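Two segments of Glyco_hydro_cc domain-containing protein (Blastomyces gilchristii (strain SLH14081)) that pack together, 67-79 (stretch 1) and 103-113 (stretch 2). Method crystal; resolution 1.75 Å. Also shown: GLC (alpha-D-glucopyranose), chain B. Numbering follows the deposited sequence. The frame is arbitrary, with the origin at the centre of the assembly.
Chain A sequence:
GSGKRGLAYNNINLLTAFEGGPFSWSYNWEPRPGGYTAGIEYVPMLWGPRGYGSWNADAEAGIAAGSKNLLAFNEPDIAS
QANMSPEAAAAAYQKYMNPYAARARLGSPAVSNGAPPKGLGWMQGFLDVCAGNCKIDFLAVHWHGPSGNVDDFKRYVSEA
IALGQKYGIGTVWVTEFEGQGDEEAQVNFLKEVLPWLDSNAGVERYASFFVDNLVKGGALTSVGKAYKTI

Stretch 1, residues 67-79: SKNLLAFNEPDIA
Stretch 2 103-113: RARLGSPAVSN

Strand 69-71 runs parallel to the strand that begins at Arg105, their N-to-C directions 17° apart and their axes approaching to 4.8 Å; the two stretches together bury 788 Å². Asn69 pairs with Arg105, Leu70 with Leu106 and Leu71 with Gly107, at CA-CA distances of 4.6, 5.1 and 4.6 Å. Ser67 makes no contact across the interface. Lys68 (phi/psi -89/-10) points its CB away from the partner and engages through its backbone, its O accepting a hydrogen bond from Arg105 N at 2.9 Å; its side chain, chi1 m and chi2 t, lies in an exposed position that suits its charge. Asn69 enters the extended conformation (-143/147). Its m rotamer brings the amide back over the sheet, where OD1 lies 3.2 Å from Arg105 CB and accepts a weak hydrogen bond from Arg105 NH1 (3.3 Å); Arg105 folds over with chi1 m, chi2 t and chi3 p.

Leu70 (-133/142) turns both its N and its O to the partner strand, straddling Leu106: Leu70 N donates to Arg105 O at 2.8 Å, and Leu70 O accepts from Gly107 N at 2.8 Å. Its side chain (m, t) shares a sheet face with that of Leu106 (m, t), CD1 meeting Leu106 CD2 at 3.9 Å, while its CG lies 4.0 Å from Ala104 CB; branched aliphatic groups suit this buried face. Leu71 (-110/147; m, t) points to the same face as Asn69 and Arg105. Opposite it, Gly107 leaves space for the leucine, since an ideal CB there would come within a tight 3.1 Å of Leu71 CD2.

At Ala72 (-98/-162) the pairing loosens. Its N reaches Gly107 O in a weak 3.2 Å hydrogen bond, and a water bridges the strands by donating to Ala72 O and Ser108 O, each at 2.8 Å. The small CB points toward the partner, 4.1 Å from Pro109 CG. Phe73 (-59/147, chi1 -31°) places CD2 3.5 Å from Pro109 CG, and its O accepts from Ala110 N at 2.9 Å, restoring backbone pairing beyond a proline that has no amide hydrogen to give.

Asn74 (-87/108, chi1 t) forms a single bridge with Ala110, CA-CA 5.3 Å. Its CB points away, and ND2 donates to O2 of the bound glucose at 3.0 Å. Glu75 takes the left-handed values 54/60; its N donates to Ala110 O at 2.7 Å, and its side chain (m, t) brings OE2 to 3.5 Å from glucose C1. A type I turn runs from Glu75 to Ile78, closed by Ile78 N to Glu75 O at 3.1 Å. Within it, Pro76 (-62/-24, C-gamma endo) packs CG 3.8 Å from Pro109 CB. Asp77 (-76/5, chi1 p) turns its carboxylate to Ser112: OD2 accepts from Ser112 OG at 2.7 Å and from Ser112 N at 3.2 Å, while OD1 takes a weak bond from that same N at 3.3 Å. Ile78 (-127/127; m, m) sets CD1 3.7 Å from Ser112 OG, and Ala79 lies out of reach.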

# COMPACT_ATOMS: atom_id res chain seq x y z
N SER A 67 -13.42 -9.51 1.15
CA SER A 67 -12.15 -8.82 0.80
C SER A 67 -11.60 -9.49 -0.45
O SER A 67 -11.55 -10.74 -0.48
CB SER A 67 -11.19 -8.87 1.95
OG SER A 67 -11.62 -8.04 3.03
N LYS A 68 -11.31 -8.71 -1.49
CA LYS A 68 -10.86 -9.24 -2.80
C LYS A 68 -9.33 -9.35 -2.81
O LYS A 68 -8.78 -9.86 -3.78
CB LYS A 68 -11.39 -8.33 -3.90
CG LYS A 68 -12.91 -8.17 -3.84
CD LYS A 68 -13.46 -7.03 -4.63
CE LYS A 68 -13.90 -7.43 -6.02
NZ LYS A 68 -15.08 -6.64 -6.45
N ASN A 69 -8.66 -8.80 -1.81
CA ASN A 69 -7.22 -8.49 -1.93
C ASN A 69 -6.54 -8.75 -0.60
O ASN A 69 -7.15 -8.57 0.43
CB ASN A 69 -6.95 -7.03 -2.34
CG ASN A 69 -7.38 -6.69 -3.74
OD1 ASN A 69 -6.74 -7.09 -4.68
ND2 ASN A 69 -8.51 -5.99 -3.90
N LEU A 70 -5.28 -9.17 -0.64
CA LEU A 70 -4.47 -9.35 0.57
C LEU A 70 -3.10 -8.71 0.32
O LEU A 70 -2.53 -8.94 -0.77
CB LEU A 70 -4.25 -10.83 0.88
CG LEU A 70 -5.50 -11.65 1.16
CD1 LEU A 70 -5.15 -13.12 1.24
CD2 LEU A 70 -6.18 -11.18 2.43
N LEU A 71 -2.55 -8.07 1.34
CA LEU A 71 -1.19 -7.44 1.26
C LEU A 71 -0.17 -8.21 2.10
O LEU A 71 -0.49 -8.63 3.25
CB LEU A 71 -1.20 -5.99 1.77
CG LEU A 71 -1.96 -4.99 0.93
CD1 LEU A 71 -2.38 -3.81 1.78
CD2 LEU A 71 -1.21 -4.54 -0.32
N ALA A 72 1.07 -8.23 1.62
CA ALA A 72 2.18 -8.90 2.33
C ALA A 72 2.99 -7.88 3.13
O ALA A 72 2.50 -6.76 3.32
CB ALA A 72 3.02 -9.64 1.33
N PHE A 73 4.22 -8.25 3.51
CA PHE A 73 4.99 -7.63 4.60
C PHE A 73 5.20 -6.12 4.34
O PHE A 73 5.33 -5.66 3.20
CB PHE A 73 6.30 -8.41 4.78
CG PHE A 73 6.14 -9.88 4.44
CD1 PHE A 73 5.29 -10.70 5.18
CD2 PHE A 73 6.83 -10.44 3.37
CE1 PHE A 73 5.14 -12.05 4.88
CE2 PHE A 73 6.68 -11.81 3.07
CZ PHE A 73 5.82 -12.59 3.81
N ASN A 74 5.23 -5.38 5.43
CA ASN A 74 5.49 -3.91 5.42
C ASN A 74 6.98 -3.59 5.47
O ASN A 74 7.55 -3.60 6.57
CB ASN A 74 4.80 -3.24 6.58
CG ASN A 74 4.69 -1.77 6.34
OD1 ASN A 74 4.08 -1.35 5.37
ND2 ASN A 74 5.35 -0.99 7.17
N GLU A 75 7.53 -3.12 4.37
CA GLU A 75 8.95 -2.58 4.40
C GLU A 75 9.89 -3.64 4.98
O GLU A 75 10.59 -3.44 5.99
CB GLU A 75 9.04 -1.23 5.11
CG GLU A 75 8.47 -0.09 4.28
CD GLU A 75 8.71 1.30 4.80
OE1 GLU A 75 9.44 1.41 5.82
OE2 GLU A 75 8.23 2.25 4.10
N PRO A 76 9.97 -4.83 4.33
CA PRO A 76 10.95 -5.83 4.74
C PRO A 76 12.40 -5.30 4.59
O PRO A 76 13.31 -5.77 5.28
CB PRO A 76 10.61 -7.01 3.81
CG PRO A 76 10.03 -6.36 2.57
CD PRO A 76 9.20 -5.23 3.14
N ASP A 77 12.58 -4.33 3.70
CA ASP A 77 13.86 -3.62 3.44
C ASP A 77 14.23 -2.60 4.53
O ASP A 77 15.33 -2.00 4.37
CB ASP A 77 13.84 -2.89 2.09
CG ASP A 77 12.79 -1.77 1.99
OD1 ASP A 77 11.63 -1.97 2.50
OD2 ASP A 77 13.10 -0.77 1.34
N ILE A 78 13.49 -2.47 5.64
CA ILE A 78 13.80 -1.49 6.72
C ILE A 78 13.86 -2.22 8.05
O ILE A 78 12.96 -2.97 8.37
CB ILE A 78 12.77 -0.33 6.72
CG1 ILE A 78 12.81 0.45 5.40
CG2 ILE A 78 12.92 0.57 7.95
CD1 ILE A 78 14.00 1.40 5.20
N ALA A 79 14.96 -2.07 8.81
CA ALA A 79 15.28 -2.97 9.93
C ALA A 79 14.26 -2.83 11.05
O ALA A 79 13.91 -3.88 11.68
CB ALA A 79 16.71 -2.75 10.39
N ARG A 103 -8.56 -17.26 -4.19
CA ARG A 103 -9.67 -16.53 -3.53
C ARG A 103 -9.37 -15.03 -3.39
O ARG A 103 -10.26 -14.27 -3.08
CB ARG A 103 -10.00 -17.26 -2.23
CG ARG A 103 -10.79 -18.54 -2.50
CD ARG A 103 -10.91 -19.56 -1.36
NE ARG A 103 -9.74 -19.77 -0.51
CZ ARG A 103 -9.74 -19.74 0.82
NH1 ARG A 103 -10.86 -19.46 1.47
NH2 ARG A 103 -8.60 -19.91 1.49
N ALA A 104 -8.17 -14.58 -3.71
CA ALA A 104 -7.83 -13.17 -3.49
C ALA A 104 -6.63 -12.80 -4.35
O ALA A 104 -5.79 -13.71 -4.68
CB ALA A 104 -7.59 -12.96 -2.02
N ARG A 105 -6.58 -11.52 -4.71
CA ARG A 105 -5.42 -10.94 -5.39
C ARG A 105 -4.39 -10.64 -4.29
O ARG A 105 -4.80 -10.30 -3.15
CB ARG A 105 -5.89 -9.78 -6.26
CG ARG A 105 -7.04 -10.17 -7.17
CD ARG A 105 -7.45 -9.01 -8.02
NE ARG A 105 -6.36 -8.63 -8.90
CZ ARG A 105 -5.68 -7.49 -8.79
NH1 ARG A 105 -5.98 -6.64 -7.83
NH2 ARG A 105 -4.68 -7.24 -9.61
N LEU A 106 -3.15 -11.03 -4.56
CA LEU A 106 -2.03 -11.00 -3.59
C LEU A 106 -1.10 -9.85 -3.99
O LEU A 106 -0.69 -9.74 -5.20
CB LEU A 106 -1.33 -12.36 -3.62
CG LEU A 106 -2.24 -13.55 -3.34
CD1 LEU A 106 -1.46 -14.88 -3.34
CD2 LEU A 106 -2.99 -13.36 -2.03
N GLY A 107 -0.81 -8.99 -3.00
CA GLY A 107 0.09 -7.84 -3.17
C GLY A 107 1.44 -8.15 -2.59
O GLY A 107 1.52 -8.76 -1.55
N SER A 108 2.49 -7.80 -3.30
CA SER A 108 3.86 -8.07 -2.82
C SER A 108 4.12 -7.42 -1.46
O SER A 108 3.40 -6.53 -1.00
CB SER A 108 4.85 -7.54 -3.80
OG SER A 108 5.04 -6.18 -3.53
N PRO A 109 5.20 -7.82 -0.77
CA PRO A 109 5.71 -7.00 0.33
C PRO A 109 5.90 -5.60 -0.26
O PRO A 109 6.26 -5.42 -1.44
CB PRO A 109 7.01 -7.69 0.72
CG PRO A 109 6.86 -9.09 0.16
CD PRO A 109 6.18 -8.86 -1.16
N ALA A 110 5.69 -4.59 0.58
CA ALA A 110 5.72 -3.17 0.20
C ALA A 110 7.10 -2.59 0.56
O ALA A 110 7.44 -2.64 1.74
CB ALA A 110 4.67 -2.37 0.93
N VAL A 111 7.89 -2.21 -0.42
CA VAL A 111 9.24 -1.65 -0.13
C VAL A 111 9.17 -0.13 0.05
O VAL A 111 8.38 0.53 -0.58
CB VAL A 111 10.27 -2.10 -1.16
CG1 VAL A 111 10.48 -3.58 -0.97
CG2 VAL A 111 9.86 -1.77 -2.58
N SER A 112 10.21 0.39 0.73
CA SER A 112 10.48 1.84 0.84
C SER A 112 11.00 2.38 -0.50
O SER A 112 11.11 1.61 -1.47
CB SER A 112 11.43 2.16 2.00
OG SER A 112 12.79 1.85 1.70
N ASN A 113 11.25 3.67 -0.55
CA ASN A 113 11.86 4.34 -1.73
C ASN A 113 13.36 4.52 -1.50
O ASN A 113 13.92 5.35 -2.23
CB ASN A 113 11.16 5.66 -2.07
CG ASN A 113 11.33 6.75 -1.04
OD1 ASN A 113 10.79 6.69 0.07
ND2 ASN A 113 12.04 7.81 -1.43
C1 GLC B . 6.84 4.01 6.75
C2 GLC B . 6.34 2.85 7.62
C3 GLC B . 5.73 3.36 8.93
C4 GLC B . 6.73 4.33 9.61
C5 GLC B . 7.24 5.38 8.66
C6 GLC B . 8.26 6.38 9.25
O1 GLC B . 5.82 4.96 6.41
O2 GLC B . 5.35 1.98 7.03
O3 GLC B . 5.40 2.24 9.76
O4 GLC B . 6.05 5.03 10.60
O5 GLC B . 7.84 4.70 7.56
O6 GLC B . 8.99 5.66 10.20
O HOH W 1 2.23 -5.04 1.08